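PDB 3TCS: racemase, putative from Roseobacter denitrificans, which probably acts as a magnesium-dependent enzyme of the mandelate racemase/muconate lactonizing family, perhaps a hydro-lyase, and binds magnesium ions and D-alanine. Local coordinates for residues L25-F38 / E376-I388. Residues are numbered along the deposited sequence; the frame is centred on the assembly and turned at random.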
ATOM      1  N   LEU B  25     -10.382 -24.665   3.037  1.00 22.82           N
ATOM      2  CA  LEU B  25     -11.046 -23.755   3.959  1.00 21.49           C
ATOM      3  C   LEU B  25     -12.544 -23.667   3.733  1.00 20.27           C
ATOM      4  O   LEU B  25     -13.021 -23.481   2.612  1.00 19.08           O
ATOM      5  CB  LEU B  25     -10.428 -22.356   3.889  1.00 23.74           C
ATOM      6  CG  LEU B  25      -9.062 -22.207   4.563  1.00 26.40           C
ATOM      7  CD1 LEU B  25      -8.693 -20.733   4.632  1.00 27.44           C
ATOM      8  CD2 LEU B  25      -9.102 -22.804   5.963  1.00 26.56           C
ATOM      9  N   LYS B  26     -13.275 -23.807   4.828  1.00 18.38           N
ATOM     10  CA  LYS B  26     -14.724 -23.758   4.823  1.00 18.33           C
ATOM     11  C   LYS B  26     -15.187 -22.398   5.330  1.00 16.24           C
ATOM     12  O   LYS B  26     -16.167 -21.840   4.837  1.00 17.51           O
ATOM     13  CB  LYS B  26     -15.255 -24.872   5.728  1.00 20.69           C
ATOM     14  CG  LYS B  26     -16.748 -24.908   5.941  1.00 23.91           C
ATOM     15  CD  LYS B  26     -17.089 -26.020   6.924  1.00 27.41           C
ATOM     16  CE  LYS B  26     -18.583 -26.140   7.172  1.00 30.41           C
ATOM     17  NZ  LYS B  26     -18.868 -27.247   8.139  1.00 33.29           N
ATOM     18  N   ALA B  27     -14.464 -21.856   6.306  1.00 14.39           N
ATOM     19  CA  ALA B  27     -14.834 -20.574   6.883  1.00 12.34           C
ATOM     20  C   ALA B  27     -13.666 -19.770   7.440  1.00 11.53           C
ATOM     21  O   ALA B  27     -12.634 -20.322   7.829  1.00 11.47           O
ATOM     22  CB  ALA B  27     -15.853 -20.792   7.987  1.00 12.50           C
ATOM     23  N   ILE B  28     -13.859 -18.456   7.470  1.00 10.98           N
ATOM     24  CA  ILE B  28     -12.885 -17.517   8.013  1.00 11.47           C
ATOM     25  C   ILE B  28     -13.690 -16.527   8.839  1.00 10.83           C
ATOM     26  O   ILE B  28     -14.592 -15.864   8.319  1.00 11.99           O
ATOM     27  CB  ILE B  28     -12.132 -16.750   6.911  1.00 10.96           C
ATOM     28  CG1 ILE B  28     -11.363 -17.731   6.027  1.00 13.20           C
ATOM     29  CG2 ILE B  28     -11.156 -15.759   7.550  1.00 13.13           C
ATOM     30  CD1 ILE B  28     -10.744 -17.097   4.807  1.00 12.86           C
ATOM     31  N   GLU B  29     -13.377 -16.454  10.128  1.00  9.54           N
ATOM     32  CA  GLU B  29     -14.068 -15.557  11.052  1.00  9.39           C
ATOM     33  C   GLU B  29     -13.084 -14.598  11.702  1.00  9.18           C
ATOM     34  O   GLU B  29     -11.932 -14.952  11.923  1.00  9.75           O
ATOM     35  CB  GLU B  29     -14.729 -16.363  12.165  1.00  9.70           C
ATOM     36  CG  GLU B  29     -15.767 -17.359  11.698  1.00 11.29           C
ATOM     37  CD  GLU B  29     -16.037 -18.422  12.739  1.00 12.97           C
ATOM     38  OE1 GLU B  29     -15.204 -19.341  12.877  1.00 15.12           O
ATOM     39  OE2 GLU B  29     -17.074 -18.329  13.429  1.00 12.93           O
ATOM     40  N   THR B  30     -13.544 -13.392  12.012  1.00  8.25           N
ATOM     41  CA  THR B  30     -12.696 -12.412  12.682  1.00  8.79           C
ATOM     42  C   THR B  30     -13.419 -11.904  13.928  1.00  9.32           C
ATOM     43  O   THR B  30     -14.646 -11.805  13.954  1.00  7.25           O
ATOM     44  CB  THR B  30     -12.352 -11.210  11.770  1.00  9.44           C
ATOM     45  OG1 THR B  30     -13.549 -10.687  11.189  1.00 12.14           O
ATOM     46  CG2 THR B  30     -11.397 -11.630  10.661  1.00  8.15           C
ATOM     47  N   PHE B  31     -12.636 -11.606  14.958  1.00  8.12           N
ATOM     48  CA  PHE B  31     -13.126 -11.105  16.240  1.00  9.03           C
ATOM     49  C   PHE B  31     -12.197  -9.923  16.477  1.00  9.96           C
ATOM     50  O   PHE B  31     -11.009 -10.109  16.731  1.00  9.19           O
ATOM     51  CB  PHE B  31     -12.926 -12.181  17.305  1.00  8.02           C
ATOM     52  CG  PHE B  31     -13.525 -13.509  16.934  1.00  9.30           C
ATOM     53  CD1 PHE B  31     -14.783 -13.878  17.405  1.00  8.65           C
ATOM     54  CD2 PHE B  31     -12.842 -14.381  16.089  1.00  7.64           C
ATOM     55  CE1 PHE B  31     -15.351 -15.095  17.042  1.00  9.57           C
ATOM     56  CE2 PHE B  31     -13.398 -15.598  15.719  1.00  9.24           C
ATOM     57  CZ  PHE B  31     -14.659 -15.960  16.195  1.00  9.81           C
ATOM     58  N   THR B  32     -12.732  -8.708  16.413  1.00  8.75           N
ATOM     59  CA  THR B  32     -11.867  -7.543  16.512  1.00 10.00           C
ATOM     60  C   THR B  32     -12.407  -6.324  17.245  1.00  9.89           C
ATOM     61  O   THR B  32     -13.605  -6.217  17.523  1.00  9.68           O
ATOM     62  CB  THR B  32     -11.531  -7.072  15.076  1.00  9.38           C
ATOM     63  OG1 THR B  32     -10.471  -6.111  15.090  1.00 10.93           O
ATOM     64  CG2 THR B  32     -12.764  -6.421  14.455  1.00  7.63           C
ATOM     65  N   ASN B  33     -11.490  -5.424  17.590  1.00  9.78           N
ATOM     66  CA  ASN B  33     -11.863  -4.124  18.131  1.00 11.07           C
ATOM     67  C   ASN B  33     -10.971  -3.201  17.301  1.00 10.42           C
ATOM     68  O   ASN B  33     -10.351  -3.668  16.346  1.00 10.85           O
ATOM     69  CB  ASN B  33     -11.675  -3.967  19.659  1.00  9.86           C
ATOM     70  CG  ASN B  33     -10.250  -4.164  20.139  1.00 11.30           C
ATOM     71  OD1 ASN B  33      -9.281  -4.005  19.397  1.00  7.76           O
ATOM     72  ND2 ASN B  33     -10.124  -4.484  21.424  1.00 10.33           N
ATOM     73  N   ASP B  34     -10.905  -1.916  17.615  1.00  9.86           N
ATOM     74  CA  ASP B  34     -10.098  -1.013  16.798  1.00 11.78           C
ATOM     75  C   ASP B  34      -8.585  -1.238  16.836  1.00 11.44           C
ATOM     76  O   ASP B  34      -7.884  -0.878  15.896  1.00 11.80           O
ATOM     77  CB  ASP B  34     -10.407   0.437  17.174  1.00 14.99           C
ATOM     78  CG  ASP B  34     -11.814   0.853  16.786  1.00 22.15           C
ATOM     79  OD1 ASP B  34     -12.608  -0.021  16.367  1.00 23.30           O
ATOM     80  OD2 ASP B  34     -12.128   2.058  16.900  1.00 25.15           O
ATOM     81  N   ALA B  35      -8.087  -1.842  17.911  1.00 10.75           N
ATOM     82  CA  ALA B  35      -6.650  -2.061  18.066  1.00 11.28           C
ATOM     83  C   ALA B  35      -6.120  -3.418  17.602  1.00 10.84           C
ATOM     84  O   ALA B  35      -5.013  -3.506  17.068  1.00 12.64           O
ATOM     85  CB  ALA B  35      -6.261  -1.832  19.518  1.00 10.34           C
ATOM     86  N   VAL B  36      -6.893  -4.477  17.807  1.00 10.42           N
ATOM     87  CA  VAL B  36      -6.433  -5.803  17.408  1.00  9.22           C
ATOM     88  C   VAL B  36      -7.591  -6.711  17.023  1.00 10.27           C
ATOM     89  O   VAL B  36      -8.700  -6.587  17.564  1.00  9.85           O
ATOM     90  CB  VAL B  36      -5.625  -6.467  18.549  1.00 12.09           C
ATOM     91  CG1 VAL B  36      -6.529  -6.722  19.735  1.00 11.69           C
ATOM     92  CG2 VAL B  36      -4.994  -7.768  18.066  1.00 14.44           C
ATOM     93  N   GLY B  37      -7.324  -7.616  16.084  1.00  7.46           N
ATOM     94  CA  GLY B  37      -8.336  -8.548  15.625  1.00  7.05           C
ATOM     95  C   GLY B  37      -7.763  -9.937  15.404  1.00  8.26           C
ATOM     96  O   GLY B  37      -6.703 -10.094  14.798  1.00  7.47           O
ATOM     97  N   PHE B  38      -8.464 -10.948  15.900  1.00  8.18           N
ATOM     98  CA  PHE B  38      -8.021 -12.330  15.753  1.00  8.59           C
ATOM     99  C   PHE B  38      -8.809 -13.029  14.658  1.00  9.16           C
ATOM    100  O   PHE B  38      -9.955 -12.672  14.374  1.00  9.74           O
ATOM    101  CB  PHE B  38      -8.176 -13.066  17.084  1.00  9.28           C
ATOM    102  CG  PHE B  38      -7.323 -12.497  18.182  1.00  8.17           C
ATOM    103  CD1 PHE B  38      -5.940 -12.660  18.159  1.00  9.42           C
ATOM    104  CD2 PHE B  38      -7.894 -11.758  19.211  1.00  9.23           C
ATOM    105  CE1 PHE B  38      -5.133 -12.093  19.143  1.00  8.53           C
ATOM    106  CE2 PHE B  38      -7.095 -11.182  20.207  1.00  9.26           C
ATOM    107  CZ  PHE B  38      -5.711 -11.351  20.170  1.00  8.74           C
ATOM    108  N   GLU B 376     -13.342 -13.822  27.416  1.00 11.33           N
ATOM    109  CA  GLU B 376     -13.935 -12.547  27.815  1.00 12.61           C
ATOM    110  C   GLU B 376     -13.657 -11.495  26.745  1.00 12.40           C
ATOM    111  O   GLU B 376     -14.537 -10.713  26.383  1.00  9.78           O
ATOM    112  CB  GLU B 376     -13.349 -12.104  29.162  1.00 13.73           C
ATOM    113  CG  GLU B 376     -13.684 -10.683  29.607  1.00 15.86           C
ATOM    114  CD  GLU B 376     -15.173 -10.435  29.796  1.00 16.14           C
ATOM    115  OE1 GLU B 376     -15.894 -11.359  30.227  1.00 15.33           O
ATOM    116  OE2 GLU B 376     -15.618  -9.301  29.525  1.00 18.17           O
ATOM    117  N   TRP B 377     -12.430 -11.478  26.231  1.00 11.26           N
ATOM    118  CA  TRP B 377     -12.091 -10.505  25.201  1.00  9.27           C
ATOM    119  C   TRP B 377     -12.943 -10.792  23.969  1.00  8.19           C
ATOM    120  O   TRP B 377     -13.517  -9.880  23.373  1.00  8.93           O
ATOM    121  CB  TRP B 377     -10.604 -10.589  24.829  1.00  8.26           C
ATOM    122  CG  TRP B 377     -10.174  -9.481  23.909  1.00  7.87           C
ATOM    123  CD1 TRP B 377      -9.628  -8.286  24.266  1.00 10.99           C
ATOM    124  CD2 TRP B 377     -10.292  -9.459  22.482  1.00  9.74           C
ATOM    125  NE1 TRP B 377      -9.394  -7.518  23.151  1.00  8.96           N
ATOM    126  CE2 TRP B 377      -9.793  -8.215  22.042  1.00  7.71           C
ATOM    127  CE3 TRP B 377     -10.773 -10.371  21.532  1.00  9.53           C
ATOM    128  CZ2 TRP B 377      -9.759  -7.855  20.688  1.00  9.36           C
ATOM    129  CZ3 TRP B 377     -10.741 -10.013  20.181  1.00 10.07           C
ATOM    130  CH2 TRP B 377     -10.235  -8.767  19.775  1.00  8.72           C
ATOM    131  N   LEU B 378     -13.026 -12.064  23.585  1.00  6.79           N
ATOM    132  CA  LEU B 378     -13.824 -12.446  22.421  1.00  7.17           C
ATOM    133  C   LEU B 378     -15.289 -12.030  22.574  1.00  8.41           C
ATOM    134  O   LEU B 378     -15.918 -11.575  21.619  1.00  8.13           O
ATOM    135  CB  LEU B 378     -13.740 -13.959  22.193  1.00  9.57           C
ATOM    136  CG  LEU B 378     -12.363 -14.470  21.751  1.00  9.36           C
ATOM    137  CD1 LEU B 378     -12.358 -15.986  21.704  1.00 10.10           C
ATOM    138  CD2 LEU B 378     -12.020 -13.903  20.387  1.00  8.73           C
ATOM    139  N   ALA B 379     -15.829 -12.184  23.779  1.00  8.60           N
ATOM    140  CA  ALA B 379     -17.223 -11.822  24.033  1.00  8.94           C
ATOM    141  C   ALA B 379     -17.503 -10.358  23.701  1.00 10.14           C
ATOM    142  O   ALA B 379     -18.594 -10.024  23.232  1.00 10.05           O
ATOM    143  CB  ALA B 379     -17.587 -12.109  25.498  1.00 10.08           C
ATOM    144  N   ARG B 380     -16.521  -9.490  23.939  1.00  8.24           N
ATOM    145  CA  ARG B 380     -16.683  -8.063  23.671  1.00 10.66           C
ATOM    146  C   ARG B 380     -16.311  -7.634  22.257  1.00 10.69           C
ATOM    147  O   ARG B 380     -16.492  -6.473  21.900  1.00  9.92           O
ATOM    148  CB  ARG B 380     -15.839  -7.233  24.641  1.00 12.99           C
ATOM    149  CG  ARG B 380     -16.090  -7.509  26.105  1.00 15.87           C
ATOM    150  CD  ARG B 380     -15.412  -6.459  26.974  1.00 20.88           C
ATOM    151  NE  ARG B 380     -15.589  -6.764  28.390  1.00 26.90           N
ATOM    152  CZ  ARG B 380     -15.357  -5.910  29.384  1.00 28.51           C
ATOM    153  NH1 ARG B 380     -14.936  -4.679  29.123  1.00 29.78           N
ATOM    154  NH2 ARG B 380     -15.546  -6.291  30.643  1.00 28.62           N
ATOM    155  N   SER B 381     -15.810  -8.560  21.450  1.00  9.19           N
ATOM    156  CA  SER B 381     -15.371  -8.232  20.093  1.00 10.01           C
ATOM    157  C   SER B 381     -16.449  -8.086  19.024  1.00 10.62           C
ATOM    158  O   SER B 381     -17.602  -8.479  19.206  1.00 10.47           O
ATOM    159  CB  SER B 381     -14.381  -9.288  19.608  1.00  9.47           C
ATOM    160  OG  SER B 381     -15.066 -10.495  19.304  1.00  9.99           O
ATOM    161  N   GLN B 382     -16.046  -7.510  17.896  1.00 10.70           N
ATOM    162  CA  GLN B 382     -16.931  -7.353  16.755  1.00 11.80           C
ATOM    163  C   GLN B 382     -16.676  -8.576  15.889  1.00 10.97           C
ATOM    164  O   GLN B 382     -15.553  -8.810  15.419  1.00  8.70           O
ATOM    165  CB  GLN B 382     -16.606  -6.086  15.971  1.00 12.94           C
ATOM    166  CG  GLN B 382     -17.606  -5.826  14.861  1.00 21.73           C
ATOM    167  CD  GLN B 382     -17.291  -4.577  14.075  1.00 25.85           C
ATOM    168  OE1 GLN B 382     -17.104  -3.498  14.646  1.00 28.36           O
ATOM    169  NE2 GLN B 382     -17.232  -4.710  12.754  1.00 29.47           N
ATOM    170  N   TYR B 383     -17.726  -9.357  15.681  1.00  8.63           N
ATOM    171  CA  TYR B 383     -17.643 -10.593  14.918  1.00  8.92           C
ATOM    172  C   TYR B 383     -18.056 -10.453  13.458  1.00  9.53           C
ATOM    173  O   TYR B 383     -18.985  -9.720  13.140  1.00  9.31           O
ATOM    174  CB  TYR B 383     -18.541 -11.638  15.586  1.00  8.23           C
ATOM    175  CG  TYR B 383     -18.635 -12.964  14.869  1.00  8.05           C
ATOM    176  CD1 TYR B 383     -17.603 -13.901  14.948  1.00  8.36           C
ATOM    177  CD2 TYR B 383     -19.778 -13.306  14.144  1.00  9.64           C
ATOM    178  CE1 TYR B 383     -17.717 -15.149  14.332  1.00  8.80           C
ATOM    179  CE2 TYR B 383     -19.899 -14.549  13.523  1.00  9.30           C
ATOM    180  CZ  TYR B 383     -18.869 -15.465  13.624  1.00  8.89           C
ATOM    181  OH  TYR B 383     -18.996 -16.705  13.033  1.00 10.49           O
ATOM    182  N   GLN B 384     -17.362 -11.163  12.578  1.00  9.38           N
ATOM    183  CA  GLN B 384     -17.705 -11.171  11.156  1.00  9.15           C
ATOM    184  C   GLN B 384     -17.224 -12.491  10.577  1.00 11.04           C
ATOM    185  O   GLN B 384     -16.141 -12.964  10.912  1.00 10.52           O
ATOM    186  CB  GLN B 384     -17.055 -10.007  10.399  1.00  8.78           C
ATOM    187  CG  GLN B 384     -17.543  -9.924   8.949  1.00 10.32           C
ATOM    188  CD  GLN B 384     -17.086  -8.677   8.224  1.00 10.39           C
ATOM    189  OE1 GLN B 384     -16.560  -7.742   8.832  1.00 11.61           O
ATOM    190  NE2 GLN B 384     -17.297  -8.650   6.910  1.00 10.63           N
ATOM    191  N   SER B 385     -18.030 -13.107   9.724  1.00 11.68           N
ATOM    192  CA  SER B 385     -17.621 -14.376   9.147  1.00 13.63           C
ATOM    193  C   SER B 385     -17.883 -14.459   7.655  1.00 13.76           C
ATOM    194  O   SER B 385     -18.753 -13.775   7.117  1.00 14.59           O
ATOM    195  CB  SER B 385     -18.344 -15.531   9.844  1.00 15.36           C
ATOM    196  OG  SER B 385     -19.730 -15.473   9.577  1.00 21.28           O
ATOM    197  N   SER B 386     -17.101 -15.302   6.998  1.00 13.95           N
ATOM    198  CA  SER B 386     -17.226 -15.552   5.571  1.00 15.02           C
ATOM    199  C   SER B 386     -17.120 -17.059   5.430  1.00 15.78           C
ATOM    200  O   SER B 386     -16.205 -17.665   5.978  1.00 13.08           O
ATOM    201  CB  SER B 386     -16.087 -14.884   4.799  1.00 14.17           C
ATOM    202  OG  SER B 386     -16.218 -13.477   4.808  1.00 13.66           O
ATOM    203  N   GLU B 387     -18.054 -17.669   4.711  1.00 17.19           N
ATOM    204  CA  GLU B 387     -18.011 -19.114   4.528  1.00 21.75           C
ATOM    205  C   GLU B 387     -18.572 -19.528   3.178  1.00 23.45           C
ATOM    206  O   GLU B 387     -19.208 -18.732   2.493  1.00 23.13           O
ATOM    207  CB  GLU B 387     -18.788 -19.805   5.652  1.00 23.34           C
ATOM    208  CG  GLU B 387     -20.255 -19.446   5.714  1.00 28.54           C
ATOM    209  CD  GLU B 387     -20.922 -19.986   6.968  1.00 33.14           C
ATOM    210  OE1 GLU B 387     -20.847 -21.212   7.200  1.00 34.78           O
ATOM    211  OE2 GLU B 387     -21.517 -19.183   7.720  1.00 35.37           O
ATOM    212  N   ILE B 388     -18.316 -20.773   2.792  1.00 26.77           N
ATOM    213  CA  ILE B 388     -18.806 -21.292   1.522  1.00 31.21           C
ATOM    214  C   ILE B 388     -19.799 -22.429   1.733  1.00 33.83           C
ATOM    215  O   ILE B 388     -20.106 -22.732   2.908  1.00 36.01           O
ATOM    216  CB  ILE B 388     -17.641 -21.788   0.632  1.00 32.45           C
ATOM    217  CG1 ILE B 388     -16.649 -22.613   1.457  1.00 33.28           C
ATOM    218  CG2 ILE B 388     -16.939 -20.601   0.000  1.00 33.90           C
ATOM    219  CD1 ILE B 388     -17.211 -23.904   2.017  1.00 35.47           C
ATOM    220  OXT ILE B 388     -20.261 -23.001   0.722  1.00 37.33           O
TER
HETATM  221  O   HOH W   1     -14.576  -8.845  12.766  1.00 12.97           O
HETATM  222  O   HOH W   2      -8.142  -4.905  23.590  1.00 13.42           O
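Beside the indole of Trp377, Asn33 OD1 is gripped by two backbone N-H groups of its own loop: Val36 N arrives nearly along the C=O axis at 2.9 Å, and Ala35 N comes from above the amide plane, as in an Asx turn. The other branch, ND2, lies 3.5 Å from Trp377 CZ2, with amide and ring planes 69° apart, and one water accepts from both ND2 and Trp377 NE1. A leucine at Asn33 would probably leave Val36 N and Ala35 N without their acceptor and the loop freer to shift against the indole. Trp377 CG is anti to the backbone N (chi1 -172°), which lays the indole against the hairpin end formed by Phe31-Phe38. Phe31 O sits at the edge of the ring, in its plane, Val36 CG1 touches Trp377 CZ2, and Phe38 meets a face of the six-membered ring edge-on, its CD2 3.5 Å from Trp377 CZ3. Next to this cluster, Phe31 CB rests against Leu378 CD2 (3.6 Å) and Ser381 OG, which donates to Leu378 O in the carbonyl plane.

From Gln382 onward the chain pairs antiparallel with strand 25-32 through paired backbone bonds at Thr32-Gln382, Thr30-Gln384 and Ile28-Ser386; Ile388 N adds a bond to Lys26 O. On the sheet face that carries Glu29, Phe31 and Tyr383, Tyr383 OH donates to the anti lone pair of Glu29 OE2 at 2.5 Å, while Arg40 forms a salt bridge with Glu29 OE1. On the other face of the sheet, Thr30 OG1 and Ser386 OG both bond His66. Strand 382-387 thus returns from the C-terminal part of the chain to add an outer strand to the antiparallel sheet of the N-terminal capping domain, edging strand 25-32 opposite strand 37-43, with helix 58-73 against the Ile28, Thr30 and Thr32 face.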